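Local atomic coordinates of geranyltranstransferase (PDB entry 4F62), a protein that probably acts as a polyprenyl transferase of the farnesyl diphosphate synthase family, joining isoprenoid diphosphates into longer prenyl diphosphates. Residues 172-177 and 214-219; 187-192 and 209-214; 204-209 and 274-279; 218-223 and 256-261; 264-269 and 285-290. All blocks are in the same frame, centred on the assembly; numbering follows the deposited sequence.

Interaction 1: residues 172-177 and 214-219; sequences ELEQMH and IGLAFQ
Gln219 NE2 is hydrogen-bonded to Thr181 OG1, and the amide held in this way lies stacked over one face of the His177 imidazole. The two planes are only 9° apart, with Gln219 CD 3.5 Å from His177 CD2, above the rim of the ring and not its middle. Nearer the centre sits the aliphatic part of the same chain: Gln219 CG is 3.9 Å from the centroid of the His177 ring and 18° off its normal, a CH-pi contact. A bend at chi2 (-74°) folds the glutamine back so that methylene and amide share one face. His177 has a second anchor, ND1 being hydrogen-bonded to Tyr249 OH, which helps to fix how its ring is turned. A flat, polar residue suits each place, since both can stack while their ends keep polar partners. The contact joins helix 170-194 to helix 201-226, two long helices of the all-alpha isoprenoid synthase fold; Gln219 follows Phe218 in the Phe-Gln pair that precedes the second aspartate-rich motif of this family. About one turn earlier on both helices, the side chains of Glu174 and Leu216 lie crosswise, Glu174 CG meeting Leu216 CD2 at 4.0 Å. The glutamate contributes its CG methylene to this contact, while Leu216 also packs on Tyr249 and Leu265 of helix 249-273.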
# COMPACT_ATOMS: atom_id res chain seq x y z
N GLU A 172 9.84 9.24 24.92
CA GLU A 172 10.04 8.21 23.92
C GLU A 172 8.83 7.28 23.83
O GLU A 172 8.43 6.89 22.74
CB GLU A 172 11.33 7.43 24.20
CG GLU A 172 12.57 8.22 23.83
CD GLU A 172 13.85 7.60 24.36
OE1 GLU A 172 13.83 7.02 25.48
OE2 GLU A 172 14.88 7.69 23.66
N LEU A 173 8.25 6.95 24.98
CA LEU A 173 7.07 6.09 25.01
C LEU A 173 5.91 6.77 24.29
O LEU A 173 5.25 6.15 23.43
CB LEU A 173 6.67 5.73 26.44
CG LEU A 173 5.51 4.73 26.56
CD1 LEU A 173 5.86 3.46 25.81
CD2 LEU A 173 5.23 4.41 28.03
N GLU A 174 5.67 8.04 24.62
CA GLU A 174 4.65 8.81 23.92
C GLU A 174 4.90 8.85 22.41
O GLU A 174 4.00 8.59 21.62
CB GLU A 174 4.52 10.24 24.46
CG GLU A 174 3.40 11.00 23.72
CD GLU A 174 3.62 12.50 23.59
OE1 GLU A 174 4.74 12.98 23.88
OE2 GLU A 174 2.67 13.21 23.19
N GLN A 175 6.13 9.18 22.01
CA GLN A 175 6.47 9.22 20.59
C GLN A 175 6.15 7.89 19.88
O GLN A 175 5.60 7.87 18.77
CB GLN A 175 7.94 9.57 20.38
CG GLN A 175 8.37 9.48 18.89
CD GLN A 175 9.77 10.02 18.66
OE1 GLN A 175 10.76 9.36 18.99
NE2 GLN A 175 9.86 11.22 18.10
N MET A 176 6.49 6.79 20.54
CA MET A 176 6.25 5.46 19.99
C MET A 176 4.76 5.21 19.75
O MET A 176 4.37 4.73 18.68
CB MET A 176 6.82 4.39 20.92
CG MET A 176 6.89 3.01 20.32
SD MET A 176 5.38 2.09 20.60
CE MET A 176 5.82 1.37 22.21
N HIS A 177 3.93 5.52 20.75
CA HIS A 177 2.50 5.26 20.63
C HIS A 177 1.83 6.17 19.62
O HIS A 177 0.92 5.74 18.90
CB HIS A 177 1.80 5.37 21.99
CG HIS A 177 2.07 4.22 22.90
ND1 HIS A 177 2.28 4.36 24.25
CD2 HIS A 177 2.18 2.89 22.65
CE1 HIS A 177 2.50 3.18 24.81
NE2 HIS A 177 2.44 2.27 23.83
N ILE A 214 -7.33 11.03 22.59
CA ILE A 214 -7.98 9.72 22.69
C ILE A 214 -7.01 8.57 22.42
O ILE A 214 -7.03 7.54 23.11
CB ILE A 214 -9.18 9.65 21.71
CG1 ILE A 214 -10.32 10.49 22.26
CG2 ILE A 214 -9.65 8.22 21.53
CD1 ILE A 214 -10.69 10.12 23.64
N GLY A 215 -6.15 8.76 21.42
CA GLY A 215 -5.15 7.76 21.08
C GLY A 215 -4.18 7.49 22.21
O GLY A 215 -3.89 6.33 22.55
N LEU A 216 -3.65 8.55 22.80
CA LEU A 216 -2.73 8.37 23.91
C LEU A 216 -3.48 7.78 25.12
O LEU A 216 -3.00 6.82 25.75
CB LEU A 216 -2.04 9.69 24.26
CG LEU A 216 -0.96 9.68 25.35
CD1 LEU A 216 0.05 8.55 25.12
CD2 LEU A 216 -0.26 11.04 25.40
N ALA A 217 -4.65 8.34 25.44
CA ALA A 217 -5.40 7.91 26.62
C ALA A 217 -5.65 6.40 26.65
O ALA A 217 -5.56 5.77 27.71
CB ALA A 217 -6.73 8.66 26.71
N PHE A 218 -5.94 5.82 25.49
CA PHE A 218 -6.22 4.39 25.47
C PHE A 218 -4.96 3.56 25.73
O PHE A 218 -5.03 2.52 26.38
CB PHE A 218 -6.99 3.98 24.20
CG PHE A 218 -6.16 3.31 23.15
CD1 PHE A 218 -5.78 1.96 23.27
CD2 PHE A 218 -5.81 3.99 21.99
CE1 PHE A 218 -5.02 1.34 22.29
CE2 PHE A 218 -5.05 3.38 21.00
CZ PHE A 218 -4.66 2.05 21.14
N GLN A 219 -3.81 4.03 25.25
CA GLN A 219 -2.56 3.35 25.57
C GLN A 219 -2.22 3.46 27.06
O GLN A 219 -1.80 2.47 27.67
CB GLN A 219 -1.40 3.87 24.70
CG GLN A 219 -1.54 3.50 23.22
CD GLN A 219 -1.23 2.03 22.93
OE1 GLN A 219 -0.98 1.23 23.85
NE2 GLN A 219 -1.22 1.67 21.65

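Interaction 2: residues 187-192 and 209-214; sequences ASVRMG and AYAHAI
With chi1 at -49°, Val189 sets CG1 anti to its own carbonyl carbon and CG2 between the backbone N and the carbonyl carbon, and the two methyls diverge toward Tyr210 and Ala211. On Tyr210, CG is anti to the backbone N (chi1 165°), which brings the CD1-CE1 side of the ring up to the valine. Val189 CG1 meets this side at the ring edge, close to the ring plane, 4.1 Å from Tyr210 CD1. Its twin CG2 rests on Ala211, 3.7 Å from Ala211 CB. A beta-branched residue works well here, because it can fill two directions at once without a flexible chain. Alanine is the matching small partner: the CA atoms of Val189 and Ala211 are 6.8 Å apart, the nearest pair between the two segments. Over one face of the Tyr210 ring lies Ile214 CG1, one turn further along the same helix, at 3.9 Å above the plane. All three touching residues are buried, and the phenol's polar end is satisfied because Tyr210 OH is hydrogen-bonded to Leu283 O. The contact thus ties helix 170-194 to helix 201-226 inside the helical bundle, with helix 48-60 meeting Val189 through Ser56 and Tyr210 through Leu52, and helices 249-273 and 281-291 adding Ile273 and Ala287 against the tyrosine.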
# COMPACT_ATOMS: atom_id res chain seq x y z
N ALA A 187 -5.93 9.67 11.57
CA ALA A 187 -6.34 9.55 10.16
C ALA A 187 -7.84 9.29 10.08
O ALA A 187 -8.53 9.80 9.19
CB ALA A 187 -5.58 8.44 9.48
N SER A 188 -8.35 8.51 11.03
CA SER A 188 -9.78 8.19 11.07
C SER A 188 -10.65 9.45 11.18
O SER A 188 -11.57 9.64 10.38
CB SER A 188 -10.10 7.24 12.23
OG SER A 188 -9.47 5.99 12.03
N VAL A 189 -10.36 10.31 12.16
CA VAL A 189 -11.17 11.51 12.32
C VAL A 189 -10.89 12.52 11.20
O VAL A 189 -11.82 13.15 10.70
CB VAL A 189 -11.04 12.17 13.73
CG1 VAL A 189 -11.21 11.13 14.84
CG2 VAL A 189 -9.71 12.88 13.87
N ARG A 190 -9.63 12.65 10.78
CA ARG A 190 -9.28 13.60 9.72
C ARG A 190 -9.94 13.21 8.39
O ARG A 190 -10.58 14.03 7.71
CB ARG A 190 -7.75 13.74 9.56
CG ARG A 190 -7.04 14.44 10.72
CD ARG A 190 -5.52 14.52 10.48
NE ARG A 190 -5.20 15.23 9.24
CZ ARG A 190 -5.16 16.55 9.12
NH1 ARG A 190 -5.41 17.32 10.17
NH2 ARG A 190 -4.88 17.11 7.95
N MET A 191 -9.80 11.94 8.01
CA MET A 191 -10.37 11.47 6.76
C MET A 191 -11.89 11.48 6.77
O MET A 191 -12.51 11.81 5.76
CB MET A 191 -9.85 10.08 6.40
CG MET A 191 -8.34 10.06 6.11
SD MET A 191 -7.73 8.37 5.99
CE MET A 191 -8.30 7.92 4.34
N GLY A 192 -12.49 11.11 7.90
CA GLY A 192 -13.93 11.16 8.04
C GLY A 192 -14.46 12.55 7.73
O GLY A 192 -15.36 12.70 6.89
N ALA A 209 -6.68 17.38 17.70
CA ALA A 209 -6.43 17.38 19.13
C ALA A 209 -7.29 16.34 19.82
O ALA A 209 -6.84 15.66 20.75
CB ALA A 209 -6.69 18.77 19.70
N TYR A 210 -8.54 16.19 19.35
CA TYR A 210 -9.41 15.15 19.91
C TYR A 210 -8.74 13.79 19.74
O TYR A 210 -8.62 13.02 20.70
CB TYR A 210 -10.78 15.18 19.22
CG TYR A 210 -11.62 13.94 19.45
CD1 TYR A 210 -11.52 12.83 18.61
CD2 TYR A 210 -12.54 13.87 20.50
CE1 TYR A 210 -12.29 11.70 18.81
CE2 TYR A 210 -13.31 12.74 20.71
CZ TYR A 210 -13.18 11.66 19.85
OH TYR A 210 -13.93 10.52 20.03
N ALA A 211 -8.29 13.52 18.52
CA ALA A 211 -7.74 12.22 18.19
C ALA A 211 -6.45 11.93 18.93
O ALA A 211 -6.24 10.82 19.42
CB ALA A 211 -7.50 12.12 16.68
N HIS A 212 -5.58 12.93 19.00
CA HIS A 212 -4.33 12.80 19.75
C HIS A 212 -4.61 12.40 21.19
O HIS A 212 -3.97 11.49 21.73
CB HIS A 212 -3.53 14.10 19.72
CG HIS A 212 -2.20 14.01 20.40
ND1 HIS A 212 -2.05 14.18 21.76
CD2 HIS A 212 -0.97 13.75 19.91
CE1 HIS A 212 -0.78 14.03 22.08
NE2 HIS A 212 -0.10 13.78 20.97
N ALA A 213 -5.56 13.09 21.82
CA ALA A 213 -5.85 12.83 23.23
C ALA A 213 -6.38 11.41 23.43
O ALA A 213 -5.94 10.68 24.33
CB ALA A 213 -6.84 13.87 23.76
N ILE A 214 -7.33 11.03 22.59
CA ILE A 214 -7.98 9.72 22.69
C ILE A 214 -7.01 8.57 22.42
O ILE A 214 -7.03 7.54 23.11
CB ILE A 214 -9.18 9.65 21.71
CG1 ILE A 214 -10.32 10.49 22.26
CG2 ILE A 214 -9.65 8.22 21.53
CD1 ILE A 214 -10.69 10.12 23.64

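Interaction 3: residues 204-209 and 274-279; sequences LAKLDA and SEFGDK
The backbones stand well apart, the nearest CA atoms being those of Lys206 and Ser274 at 10.0 Å, so long side chains must bridge from segment 204-209 of helix 201-226 to the connection at 274-279. Lys206 and Glu275 reach toward each other from opposite directions and form a salt bridge: Lys206 NZ lies 2.7 Å from Glu275 OE2 and approaches that oxygen almost in line with its C-O bond. The lysine runs out extended and then bends at chi4 (-57°), turning the ammonium group to the carboxylate, while the glutamate folds back at chi2 (-79°). Glu275 OE2 also lies beside Lys206 CE, at 3.2 Å. Nearer the backbone the lysine chain makes an apolar contact: Lys206 CD lies 3.9 Å from Phe276 CE1, at the ring edge near its plane. A long amphipathic chain is apt at this position, since it serves an aromatic edge and an acid together. Phe276 also packs on Leu59 of helix 48-60, as does Leu207. At Gly277 the chain takes a positive phi (81°), where a CB would press on the preceding carbonyl oxygen. This is a surface salt bridge with an aliphatic stem against an aromatic edge, and it fastens the link between helices 249-273 and 281-291 to helix 201-226 of the isoprenoid synthase bundle.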
# COMPACT_ATOMS: atom_id res chain seq x y z
N LEU A 204 -10.92 20.90 11.70
CA LEU A 204 -9.94 19.83 11.53
C LEU A 204 -8.88 19.87 12.64
O LEU A 204 -8.42 18.84 13.12
CB LEU A 204 -9.31 19.92 10.14
CG LEU A 204 -8.80 18.65 9.45
CD1 LEU A 204 -9.91 17.63 9.30
CD2 LEU A 204 -8.20 19.02 8.09
N ALA A 205 -8.50 21.08 13.04
CA ALA A 205 -7.56 21.24 14.14
C ALA A 205 -8.11 20.69 15.47
O ALA A 205 -7.39 20.05 16.25
CB ALA A 205 -7.18 22.70 14.29
N LYS A 206 -9.40 20.94 15.72
CA LYS A 206 -10.06 20.41 16.91
C LYS A 206 -10.10 18.89 16.86
O LYS A 206 -9.86 18.22 17.88
CB LYS A 206 -11.48 20.96 17.04
CG LYS A 206 -11.55 22.46 17.32
CD LYS A 206 -12.96 22.97 17.06
CE LYS A 206 -13.04 24.49 17.14
NZ LYS A 206 -12.56 24.98 18.46
N LEU A 207 -10.38 18.33 15.69
CA LEU A 207 -10.42 16.88 15.53
C LEU A 207 -9.05 16.25 15.72
O LEU A 207 -8.93 15.18 16.34
CB LEU A 207 -11.05 16.48 14.19
CG LEU A 207 -12.54 16.80 14.12
CD1 LEU A 207 -13.10 16.64 12.70
CD2 LEU A 207 -13.30 15.92 15.11
N ASP A 208 -8.01 16.92 15.22
CA ASP A 208 -6.62 16.52 15.46
C ASP A 208 -6.36 16.33 16.94
O ASP A 208 -5.86 15.30 17.37
CB ASP A 208 -5.64 17.59 14.99
CG ASP A 208 -5.23 17.42 13.55
OD1 ASP A 208 -5.61 16.40 12.94
OD2 ASP A 208 -4.50 18.29 13.03
N ALA A 209 -6.68 17.38 17.70
CA ALA A 209 -6.43 17.38 19.13
C ALA A 209 -7.29 16.34 19.82
O ALA A 209 -6.84 15.66 20.75
CB ALA A 209 -6.69 18.77 19.70
N SER A 274 -16.84 20.05 22.26
CA SER A 274 -17.99 20.50 23.05
C SER A 274 -18.87 21.47 22.28
O SER A 274 -20.09 21.40 22.35
CB SER A 274 -17.53 21.11 24.39
OG SER A 274 -16.77 22.30 24.19
N GLU A 275 -18.24 22.37 21.52
CA GLU A 275 -18.96 23.44 20.81
C GLU A 275 -19.71 22.99 19.55
O GLU A 275 -20.12 23.83 18.75
CB GLU A 275 -17.99 24.58 20.46
CG GLU A 275 -16.89 24.20 19.47
CD GLU A 275 -15.74 23.44 20.12
OE1 GLU A 275 -16.00 22.51 20.92
OE2 GLU A 275 -14.57 23.77 19.84
N PHE A 276 -19.90 21.68 19.38
CA PHE A 276 -20.59 21.17 18.19
C PHE A 276 -22.03 20.75 18.48
O PHE A 276 -22.85 20.63 17.57
CB PHE A 276 -19.83 20.00 17.60
CG PHE A 276 -18.58 20.39 16.85
CD1 PHE A 276 -17.38 20.55 17.52
CD2 PHE A 276 -18.61 20.57 15.48
CE1 PHE A 276 -16.22 20.89 16.84
CE2 PHE A 276 -17.46 20.92 14.78
CZ PHE A 276 -16.27 21.08 15.46
N GLY A 277 -22.34 20.51 19.75
CA GLY A 277 -23.69 20.13 20.12
C GLY A 277 -23.99 18.66 19.88
O GLY A 277 -23.08 17.82 19.89
N ASP A 278 -25.27 18.35 19.67
CA ASP A 278 -25.76 16.98 19.55
C ASP A 278 -24.96 16.11 18.56
O ASP A 278 -24.78 14.91 18.79
CB ASP A 278 -27.24 16.98 19.15
CG ASP A 278 -28.15 17.47 20.27
OD1 ASP A 278 -27.63 18.02 21.27
OD2 ASP A 278 -29.39 17.32 20.13
N LYS A 279 -24.49 16.72 17.48
CA LYS A 279 -23.73 16.01 16.46
C LYS A 279 -22.44 15.39 16.99
O LYS A 279 -21.85 14.53 16.34
CB LYS A 279 -23.37 16.94 15.29
CG LYS A 279 -24.57 17.54 14.58
CD LYS A 279 -24.12 18.56 13.54
CE LYS A 279 -25.30 19.09 12.73
NZ LYS A 279 -25.93 18.03 11.89

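Interaction 4: residues 218-223 and 256-261; sequences FQVQDD and DGAKAL
Val220 points its forked side chain at Ala258 and Leu261, one methyl to each. Its chi1 of -176° sends CG1 anti to the backbone N, toward the alanine, and sets CG2 anti to the carbonyl carbon, toward the leucine. CG1 therefore touches both side chain and backbone of one residue: Val220 CG1 is 3.9 Å from Ala258 CB and 3.5 Å from Ala258 O. The other branch ends 3.9 Å away, Val220 CG2 against Leu261 CD2. Leu261 adopts a common helical leucine shape (chi1 175°, chi2 56°), and its side chain runs roughly perpendicular to that of Val220, the two meeting through one methyl each. Ala258 and Leu261 are three residues apart and so lie on the same face of their helix; the small alanine permits the close backbone approach, with CA atoms of Val220 and Ala258 6.5 Å apart, and the longer leucine spans the rest. This is plain apolar helix packing of helix 201-226 on helix 249-273, with Tyr249 and Val262 also touching Val220. The same turn carries Asp222 and Asp223, which begin the second aspartate-rich DDxxD motif; in relatives that motif binds magnesium and a substrate diphosphate.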
# COMPACT_ATOMS: atom_id res chain seq x y z
N PHE A 218 -5.94 5.82 25.49
CA PHE A 218 -6.22 4.39 25.47
C PHE A 218 -4.96 3.56 25.73
O PHE A 218 -5.03 2.52 26.38
CB PHE A 218 -6.99 3.98 24.20
CG PHE A 218 -6.16 3.31 23.15
CD1 PHE A 218 -5.78 1.96 23.27
CD2 PHE A 218 -5.81 3.99 21.99
CE1 PHE A 218 -5.02 1.34 22.29
CE2 PHE A 218 -5.05 3.38 21.00
CZ PHE A 218 -4.66 2.05 21.14
N GLN A 219 -3.81 4.03 25.25
CA GLN A 219 -2.56 3.35 25.57
C GLN A 219 -2.22 3.46 27.06
O GLN A 219 -1.80 2.47 27.67
CB GLN A 219 -1.40 3.87 24.70
CG GLN A 219 -1.54 3.50 23.22
CD GLN A 219 -1.23 2.03 22.93
OE1 GLN A 219 -0.98 1.23 23.85
NE2 GLN A 219 -1.22 1.67 21.65
N VAL A 220 -2.40 4.65 27.63
CA VAL A 220 -2.16 4.81 29.07
C VAL A 220 -3.10 3.91 29.86
O VAL A 220 -2.67 3.19 30.76
CB VAL A 220 -2.33 6.28 29.54
CG1 VAL A 220 -1.96 6.41 31.03
CG2 VAL A 220 -1.48 7.20 28.68
N GLN A 221 -4.38 3.96 29.51
CA GLN A 221 -5.38 3.14 30.19
C GLN A 221 -5.05 1.65 30.09
O GLN A 221 -5.21 0.91 31.06
CB GLN A 221 -6.78 3.41 29.64
CG GLN A 221 -7.89 2.66 30.38
CD GLN A 221 -7.94 2.98 31.88
OE1 GLN A 221 -7.37 3.97 32.35
NE2 GLN A 221 -8.64 2.13 32.63
N ASP A 222 -4.57 1.23 28.93
CA ASP A 222 -4.15 -0.16 28.73
C ASP A 222 -3.09 -0.63 29.73
O ASP A 222 -3.19 -1.73 30.27
CB ASP A 222 -3.66 -0.37 27.31
CG ASP A 222 -4.58 -1.26 26.52
OD1 ASP A 222 -5.56 -0.74 25.95
OD2 ASP A 222 -4.32 -2.49 26.49
N ASP A 223 -2.08 0.20 29.96
CA ASP A 223 -1.04 -0.13 30.94
C ASP A 223 -1.63 -0.18 32.34
O ASP A 223 -1.22 -0.99 33.18
CB ASP A 223 0.08 0.92 30.91
CG ASP A 223 0.99 0.80 29.71
OD1 ASP A 223 0.92 -0.24 29.00
OD2 ASP A 223 1.79 1.73 29.47
N ASP A 256 -0.77 6.67 40.16
CA ASP A 256 -1.58 7.87 40.34
C ASP A 256 -1.42 8.86 39.18
O ASP A 256 -2.40 9.43 38.70
CB ASP A 256 -1.24 8.55 41.66
CG ASP A 256 0.22 9.01 41.73
OD1 ASP A 256 1.10 8.33 41.14
OD2 ASP A 256 0.49 10.05 42.36
N GLY A 257 -0.18 9.02 38.72
CA GLY A 257 0.12 9.92 37.62
C GLY A 257 -0.46 9.44 36.30
O GLY A 257 -0.89 10.25 35.45
N ALA A 258 -0.46 8.13 36.10
CA ALA A 258 -1.01 7.57 34.86
C ALA A 258 -2.54 7.71 34.86
O ALA A 258 -3.14 8.05 33.83
CB ALA A 258 -0.62 6.11 34.72
N LYS A 259 -3.16 7.46 36.01
CA LYS A 259 -4.60 7.65 36.15
C LYS A 259 -5.00 9.11 35.91
O LYS A 259 -5.99 9.38 35.22
CB LYS A 259 -5.07 7.19 37.54
CG LYS A 259 -5.20 5.68 37.67
CD LYS A 259 -6.31 5.31 38.64
CE LYS A 259 -6.97 4.01 38.26
NZ LYS A 259 -6.20 2.83 38.74
N ALA A 260 -4.24 10.04 36.48
CA ALA A 260 -4.52 11.46 36.28
C ALA A 260 -4.38 11.83 34.81
O ALA A 260 -5.17 12.62 34.28
CB ALA A 260 -3.61 12.32 37.15
N LEU A 261 -3.38 11.26 34.14
CA LEU A 261 -3.14 11.56 32.74
C LEU A 261 -4.31 11.10 31.87
O LEU A 261 -4.73 11.80 30.95
CB LEU A 261 -1.83 10.93 32.26
CG LEU A 261 -1.56 11.11 30.77
CD1 LEU A 261 -1.58 12.58 30.39
CD2 LEU A 261 -0.23 10.47 30.40

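Interaction 5: residues 264-269 and 285-290; sequences RLHEQA and DLANYI
Helices 249-273 and 281-291, the last two of the modelled chain, pack on each other where His266 of the first meets Ala287 and Asn288 of the second. His266 extends its ring toward helix 281-291, with CG anti to the backbone N (chi1 -166°), and it is the far end of the imidazole, NE2 and CE1, that makes the contact. The Asn288 side chain crosses it at about a right angle. Asn288 CG lies close to the plane of the His266 ring, beyond its edge, 3.6 Å from His266 NE2 and 3.8 Å from His266 CE1, while the amide plane is turned 49° from that of the ring. The approach is thus end-on and not a stack. Both residues are partly exposed, and a polar pair fits a place at the margin of the helix packing. Ala287 CB, by contrast, is buried, and comes within 4.2 Å of His266 NE2. Its small size matches the closeness of the backbones, whose CA atoms at His266 and Ala287 are 7.1 Å apart. Within the all-helical isoprenoid synthase fold these two helices pack together against helix 201-226: Ala269 and Ala287 both touch Ile214, and Leu265 rests on Leu216 and Ala217 of the same helix. The other flank of segment 285-290 turns to different neighbours, Leu286 reaching Met51 and Leu52 of helix 48-60, and Tyr289 packing on Ile48 of that helix and on Leu5 of helix 5-23.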
# COMPACT_ATOMS: atom_id res chain seq x y z
N ARG A 264 -7.09 13.61 32.36
CA ARG A 264 -6.79 14.86 31.66
C ARG A 264 -6.97 14.75 30.15
O ARG A 264 -7.52 15.65 29.51
CB ARG A 264 -5.39 15.36 31.97
CG ARG A 264 -5.00 16.54 31.11
CD ARG A 264 -3.56 16.93 31.32
NE ARG A 264 -3.08 17.85 30.28
CZ ARG A 264 -3.29 19.16 30.28
NH1 ARG A 264 -2.79 19.91 29.30
NH2 ARG A 264 -3.98 19.74 31.27
N LEU A 265 -6.47 13.67 29.56
CA LEU A 265 -6.58 13.47 28.12
C LEU A 265 -8.05 13.33 27.71
O LEU A 265 -8.48 13.87 26.70
CB LEU A 265 -5.78 12.24 27.69
CG LEU A 265 -4.26 12.37 27.82
CD1 LEU A 265 -3.59 11.04 27.52
CD2 LEU A 265 -3.72 13.44 26.88
N HIS A 266 -8.81 12.60 28.52
CA HIS A 266 -10.23 12.41 28.28
C HIS A 266 -10.95 13.76 28.27
O HIS A 266 -11.73 14.06 27.36
CB HIS A 266 -10.82 11.50 29.36
CG HIS A 266 -12.19 10.97 29.00
ND1 HIS A 266 -12.68 9.81 29.57
CD2 HIS A 266 -13.12 11.43 28.17
CE1 HIS A 266 -13.89 9.59 29.08
NE2 HIS A 266 -14.19 10.55 28.23
N GLU A 267 -10.68 14.58 29.29
CA GLU A 267 -11.26 15.92 29.38
C GLU A 267 -10.87 16.80 28.21
O GLU A 267 -11.69 17.56 27.69
CB GLU A 267 -10.85 16.59 30.69
CG GLU A 267 -11.44 15.93 31.91
CD GLU A 267 -10.93 16.54 33.21
OE1 GLU A 267 -9.91 17.27 33.18
OE2 GLU A 267 -11.56 16.27 34.25
N GLN A 268 -9.61 16.71 27.80
CA GLN A 268 -9.12 17.49 26.67
C GLN A 268 -9.84 17.09 25.39
O GLN A 268 -10.18 17.95 24.58
CB GLN A 268 -7.62 17.27 26.47
CG GLN A 268 -6.74 18.08 27.40
CD GLN A 268 -5.28 17.94 27.03
OE1 GLN A 268 -4.85 16.88 26.55
NE2 GLN A 268 -4.51 19.00 27.22
N ALA A 269 -10.04 15.79 25.22
CA ALA A 269 -10.69 15.28 24.01
C ALA A 269 -12.10 15.84 23.90
O ALA A 269 -12.48 16.36 22.85
CB ALA A 269 -10.72 13.76 24.02
N ASP A 285 -19.27 9.69 23.00
CA ASP A 285 -19.49 8.30 23.43
C ASP A 285 -18.29 7.41 23.09
O ASP A 285 -17.87 6.61 23.91
CB ASP A 285 -20.76 7.73 22.79
CG ASP A 285 -22.02 8.40 23.30
OD1 ASP A 285 -21.97 9.06 24.35
OD2 ASP A 285 -23.07 8.24 22.64
N LEU A 286 -17.76 7.57 21.88
CA LEU A 286 -16.60 6.79 21.42
C LEU A 286 -15.35 7.06 22.25
O LEU A 286 -14.48 6.20 22.37
CB LEU A 286 -16.27 7.07 19.95
CG LEU A 286 -17.14 6.35 18.90
CD1 LEU A 286 -16.80 6.81 17.50
CD2 LEU A 286 -16.96 4.84 19.02
N ALA A 287 -15.25 8.27 22.79
CA ALA A 287 -14.10 8.61 23.63
C ALA A 287 -14.09 7.67 24.84
O ALA A 287 -13.08 7.01 25.13
CB ALA A 287 -14.15 10.06 24.07
N ASN A 288 -15.22 7.61 25.53
CA ASN A 288 -15.34 6.77 26.72
C ASN A 288 -15.14 5.28 26.42
O ASN A 288 -14.43 4.58 27.15
CB ASN A 288 -16.69 7.01 27.42
CG ASN A 288 -17.08 8.48 27.42
OD1 ASN A 288 -16.26 9.36 27.12
ND2 ASN A 288 -18.35 8.76 27.74
N TYR A 289 -15.75 4.80 25.34
CA TYR A 289 -15.63 3.40 24.94
C TYR A 289 -14.19 2.97 24.61
O TYR A 289 -13.71 1.95 25.13
CB TYR A 289 -16.54 3.12 23.74
CG TYR A 289 -16.42 1.72 23.17
CD1 TYR A 289 -16.82 0.62 23.92
CD2 TYR A 289 -15.95 1.51 21.89
CE1 TYR A 289 -16.73 -0.67 23.40
CE2 TYR A 289 -15.86 0.23 21.36
CZ TYR A 289 -16.25 -0.85 22.12
OH TYR A 289 -16.16 -2.12 21.59
N ILE A 290 -13.52 3.73 23.75
CA ILE A 290 -12.14 3.43 23.34
C ILE A 290 -11.19 3.49 24.53
O ILE A 290 -10.41 2.56 24.77
CB ILE A 290 -11.63 4.41 22.25
CG1 ILE A 290 -12.43 4.21 20.95
CG2 ILE A 290 -10.15 4.19 21.98
CD1 ILE A 290 -12.36 5.40 19.99

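How the interactions relate
Helix 201-226 runs through four of the five contacts. Along it come interaction 3, interaction 2, interaction 1 and interaction 4 in that order, their centres stepping 10, 13 and 10 Å apart. Interactions 1 and 2 join it to helix 170-194, and 2 lies nested within the loop closed by 1; interaction 4 packs it on helix 249-273, which interaction 5 joins to helix 281-291. Ile214, shared by 1 and 2, also touches Ala269 and Ala287 of interaction 5, and an Arg190-Asp208 salt bridge couples 2 to 3. The helix is therefore held along its length up to its aspartate-rich end, probably part of the active site.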